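Local coordinates for uncharacterized protein (Enterococcus faecalis, PDB 3D3Y), which is of unknown function but is related by sequence to the M16 metallopeptidases and may bind a metal ion, at residues Ala124-Ala129 with Thr184-Ala189; Asn279-Gly284 with Leu348-Thr353. All coordinates share one frame; numbering follows the deposited sequence.

Interaction 1 (Ala124-Ala129 with Thr184-Ala189); sequences AGQFEA and TAASLA
F127 N donates a hydrogen bond to A185 O (3.3 Å, 158° at the hydrogen), linking the short strand 126-127 to the first turn of helix 185-198, the nearest CA pairs being Q126 with A186 and F127 with A185. The donor stands above the carbonyl plane of A185, while A189 N, in the regular helical bond, reaches the same oxygen from the other face, so this carbonyl serves helix and strand together. The F127 ring turns its edge to the helix: CD2 lies 3.6 Å from A189 N, CE2 meets L188 O, and L188 CB touches the same edge. Alanine suits positions 185, 186 and 189, whose small methyls let the strand approach closely. A185 CB reaches F127 O at 3.5 Å, and A189 CB lies 3.8 Å from Q126 CA. Q126 holds CG anti to its carbonyl carbon (chi1 -60°), and from there CG lies 3.9 Å from A186 CB. G125, in the hairpin turn, has a positive phi of 75°, easily reached without a side chain. F127 and L188 both pack on L46 and L49 of helix 40-52. T184 and S187 form a capping box at the N terminus of helix 185-198, which packs against the two-stranded hairpin 122-127.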
# COMPACT_ATOMS: atom_id res chain seq x y z
N ALA A 124 18.00 -28.30 0.56
CA ALA A 124 19.41 -28.01 0.19
C ALA A 124 19.53 -26.67 -0.55
O ALA A 124 20.05 -26.59 -1.67
CB ALA A 124 20.01 -29.15 -0.60
N GLY A 125 19.03 -25.62 0.10
CA GLY A 125 19.16 -24.24 -0.35
C GLY A 125 18.33 -23.74 -1.50
O GLY A 125 18.59 -22.64 -2.00
N GLN A 126 17.37 -24.53 -1.98
CA GLN A 126 16.46 -24.07 -3.04
C GLN A 126 15.03 -24.39 -2.68
O GLN A 126 14.74 -25.46 -2.12
CB GLN A 126 16.80 -24.69 -4.40
CG GLN A 126 18.23 -24.38 -4.89
CD GLN A 126 18.50 -24.93 -6.28
OE1 GLN A 126 17.56 -25.18 -7.04
NE2 GLN A 126 19.78 -25.13 -6.61
N PHE A 127 14.11 -23.47 -2.99
CA PHE A 127 12.70 -23.82 -2.90
C PHE A 127 12.38 -25.07 -3.72
O PHE A 127 12.97 -25.30 -4.76
CB PHE A 127 11.80 -22.66 -3.29
CG PHE A 127 11.56 -21.71 -2.16
CD1 PHE A 127 10.49 -21.90 -1.28
CD2 PHE A 127 12.41 -20.63 -1.96
CE1 PHE A 127 10.27 -21.03 -0.22
CE2 PHE A 127 12.20 -19.72 -0.91
CZ PHE A 127 11.13 -19.93 -0.02
N GLU A 128 11.47 -25.88 -3.22
CA GLU A 128 10.99 -27.04 -3.94
C GLU A 128 10.58 -26.61 -5.37
O GLU A 128 9.90 -25.58 -5.54
CB GLU A 128 9.82 -27.64 -3.17
CG GLU A 128 9.45 -29.02 -3.56
CD GLU A 128 8.52 -29.05 -4.74
OE1 GLU A 128 7.57 -28.23 -4.78
OE2 GLU A 128 8.76 -29.88 -5.64
N ALA A 129 11.03 -27.37 -6.37
CA ALA A 129 10.98 -26.95 -7.78
C ALA A 129 9.56 -26.86 -8.35
O ALA A 129 9.23 -25.92 -9.09
CB ALA A 129 11.83 -27.88 -8.64
N THR A 184 14.94 -17.34 -9.53
CA THR A 184 14.98 -18.81 -9.52
C THR A 184 14.77 -19.33 -8.11
O THR A 184 14.75 -18.55 -7.14
CB THR A 184 16.33 -19.37 -10.02
OG1 THR A 184 17.39 -18.90 -9.18
CG2 THR A 184 16.60 -18.98 -11.51
N ALA A 185 14.63 -20.65 -8.01
CA ALA A 185 14.44 -21.34 -6.74
C ALA A 185 15.58 -21.06 -5.78
O ALA A 185 15.35 -20.89 -4.59
CB ALA A 185 14.27 -22.85 -6.96
N ALA A 186 16.80 -20.98 -6.32
CA ALA A 186 18.00 -20.60 -5.54
C ALA A 186 18.01 -19.14 -5.09
O ALA A 186 18.27 -18.87 -3.93
CB ALA A 186 19.27 -20.92 -6.33
N SER A 187 17.79 -18.20 -6.01
CA SER A 187 17.74 -16.78 -5.69
C SER A 187 16.70 -16.47 -4.61
O SER A 187 16.95 -15.66 -3.68
CB SER A 187 17.55 -15.92 -6.96
OG SER A 187 16.22 -16.00 -7.47
N LEU A 188 15.56 -17.16 -4.68
CA LEU A 188 14.48 -16.97 -3.68
C LEU A 188 14.80 -17.56 -2.31
O LEU A 188 14.44 -16.95 -1.30
CB LEU A 188 13.11 -17.48 -4.16
CG LEU A 188 12.19 -16.41 -4.73
CD1 LEU A 188 11.81 -15.44 -3.63
CD2 LEU A 188 12.91 -15.67 -5.88
N ALA A 189 15.44 -18.73 -2.28
CA ALA A 189 15.92 -19.33 -1.03
C ALA A 189 17.03 -18.47 -0.40
O ALA A 189 17.06 -18.28 0.82
CB ALA A 189 16.44 -20.73 -1.28

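Interaction 2 (Asn279-Gly284 with Leu348-Thr353); sequences NGIFGG and LEIEQT
I281 and T353 meet at about a right angle where helices 272-284 and 347-364 cross, the axes of the two short segments approaching to 9.1 Å at an angle of 100°. No hydrogen bond joins the two segments; the fit is one of shape. I281 keeps CG1 beside its backbone N, anti to the carbonyl carbon (chi1 -72°), and that methylene lies 3.5 Å from T353 OG1 and 4.0 Å from E349 O. Its terminal CD1 goes on to I350 CG1, also 4.0 Å away, although the I350 side chain leaves its helix in the direction away from the other. T353 has chi1 -59°, which sets CG2 anti to the backbone N; this methyl rests 3.6 Å from G280 CA. Glycine fits there because a beta carbon would point at T353 and collide with CG2. The buried T353 hydroxyl donates to E349 O at 2.8 Å and also bonds to H287 NE2; T353 N reaches E349 O from the opposite face of the carbonyl plane. E349 OE2 forms a salt bridge with K289, and OE1 accepts from R346 N. I345 touches both isoleucines, while helix 400-409 adds I403 against I281 and I400 against I350; F282 packs on helix 326-341 and strand 314-321.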
# COMPACT_ATOMS: atom_id res chain seq x y z
N ASN A 279 -7.75 17.80 -2.53
CA ASN A 279 -7.84 16.67 -3.45
C ASN A 279 -9.27 16.34 -3.78
O ASN A 279 -9.60 16.10 -4.96
CB ASN A 279 -7.13 15.41 -2.92
CG ASN A 279 -7.26 14.26 -3.91
OD1 ASN A 279 -7.88 13.21 -3.61
ND2 ASN A 279 -6.71 14.46 -5.10
N GLY A 280 -10.13 16.35 -2.76
CA GLY A 280 -11.55 16.10 -2.97
C GLY A 280 -12.20 17.12 -3.89
O GLY A 280 -13.03 16.74 -4.71
N ILE A 281 -11.81 18.39 -3.77
CA ILE A 281 -12.44 19.47 -4.56
C ILE A 281 -11.92 19.45 -5.99
O ILE A 281 -12.65 19.80 -6.93
CB ILE A 281 -12.14 20.84 -3.91
CG1 ILE A 281 -12.94 21.01 -2.61
CG2 ILE A 281 -12.43 22.01 -4.85
CD1 ILE A 281 -12.32 22.12 -1.68
N PHE A 282 -10.65 19.08 -6.15
CA PHE A 282 -9.96 19.12 -7.45
C PHE A 282 -10.46 17.97 -8.36
O PHE A 282 -11.04 18.21 -9.42
CB PHE A 282 -8.43 19.13 -7.24
CG PHE A 282 -7.61 19.24 -8.51
CD1 PHE A 282 -7.96 20.12 -9.55
CD2 PHE A 282 -6.43 18.50 -8.63
CE1 PHE A 282 -7.17 20.23 -10.73
CE2 PHE A 282 -5.64 18.59 -9.78
CZ PHE A 282 -5.99 19.48 -10.83
N GLY A 283 -10.30 16.73 -7.91
CA GLY A 283 -10.67 15.57 -8.73
C GLY A 283 -11.02 14.33 -7.93
O GLY A 283 -11.16 13.27 -8.50
N GLY A 284 -11.16 14.44 -6.61
CA GLY A 284 -11.25 13.24 -5.76
C GLY A 284 -12.61 12.56 -5.75
O GLY A 284 -12.72 11.33 -5.58
N LEU A 348 -20.70 24.54 -1.29
CA LEU A 348 -21.14 23.16 -1.43
C LEU A 348 -19.97 22.25 -1.82
O LEU A 348 -19.86 21.14 -1.31
CB LEU A 348 -22.32 23.05 -2.41
CG LEU A 348 -22.91 21.64 -2.54
CD1 LEU A 348 -23.64 21.19 -1.25
CD2 LEU A 348 -23.83 21.51 -3.77
N GLU A 349 -19.09 22.71 -2.71
CA GLU A 349 -17.86 21.97 -3.01
C GLU A 349 -17.10 21.53 -1.74
O GLU A 349 -16.77 20.36 -1.58
CB GLU A 349 -16.93 22.78 -3.92
CG GLU A 349 -17.45 22.90 -5.35
CD GLU A 349 -16.56 23.75 -6.21
OE1 GLU A 349 -16.28 24.90 -5.83
OE2 GLU A 349 -16.18 23.29 -7.28
N ILE A 350 -16.83 22.47 -0.83
CA ILE A 350 -16.05 22.17 0.39
C ILE A 350 -16.85 21.29 1.34
O ILE A 350 -16.29 20.34 1.89
CB ILE A 350 -15.64 23.44 1.16
CG1 ILE A 350 -14.96 24.44 0.25
CG2 ILE A 350 -14.64 23.13 2.28
CD1 ILE A 350 -15.30 25.83 0.67
N GLU A 351 -18.12 21.63 1.53
CA GLU A 351 -18.99 20.95 2.49
C GLU A 351 -19.17 19.48 2.07
O GLU A 351 -19.03 18.57 2.89
CB GLU A 351 -20.39 21.62 2.56
CG GLU A 351 -20.44 23.00 3.27
CD GLU A 351 -21.87 23.64 3.30
OE1 GLU A 351 -22.79 23.19 2.54
OE2 GLU A 351 -22.08 24.59 4.10
N GLN A 352 -19.46 19.26 0.78
CA GLN A 352 -19.56 17.89 0.27
C GLN A 352 -18.26 17.11 0.39
O GLN A 352 -18.28 15.94 0.73
CB GLN A 352 -20.02 17.87 -1.19
CG GLN A 352 -21.50 18.02 -1.35
CD GLN A 352 -21.92 17.54 -2.73
OE1 GLN A 352 -21.99 18.34 -3.66
NE2 GLN A 352 -22.13 16.22 -2.88
N THR A 353 -17.14 17.77 0.13
CA THR A 353 -15.82 17.12 0.28
C THR A 353 -15.58 16.72 1.73
O THR A 353 -15.20 15.58 1.99
CB THR A 353 -14.70 18.02 -0.25
OG1 THR A 353 -14.96 18.29 -1.63
CG2 THR A 353 -13.33 17.38 -0.06

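From the N terminus, the chain first lays down five strands of the six-stranded sheet, with helices among them, before reaching residues 124-129. Interaction 1 then closes a loop of 54 residues, largely helical, bringing the hairpin 122-127 against the start of helix 185-198, which leads into strand 200-207 of that sheet. Only after this loop has closed does interaction 2 open. Its 63 intervening residues include helix 289-295, strands 303-309 and 314-321 of the five-stranded sheet, and helix 326-341, so it ties helices 272-284 and 347-364 together beside that second sheet. The two loops therefore neither nest nor cross. The centres of interaction 1 and interaction 2 lie about 51 Å apart, on opposite sides of the chain's centre. The nearest atoms of interaction 1 and interaction 2 are about 35 Å apart.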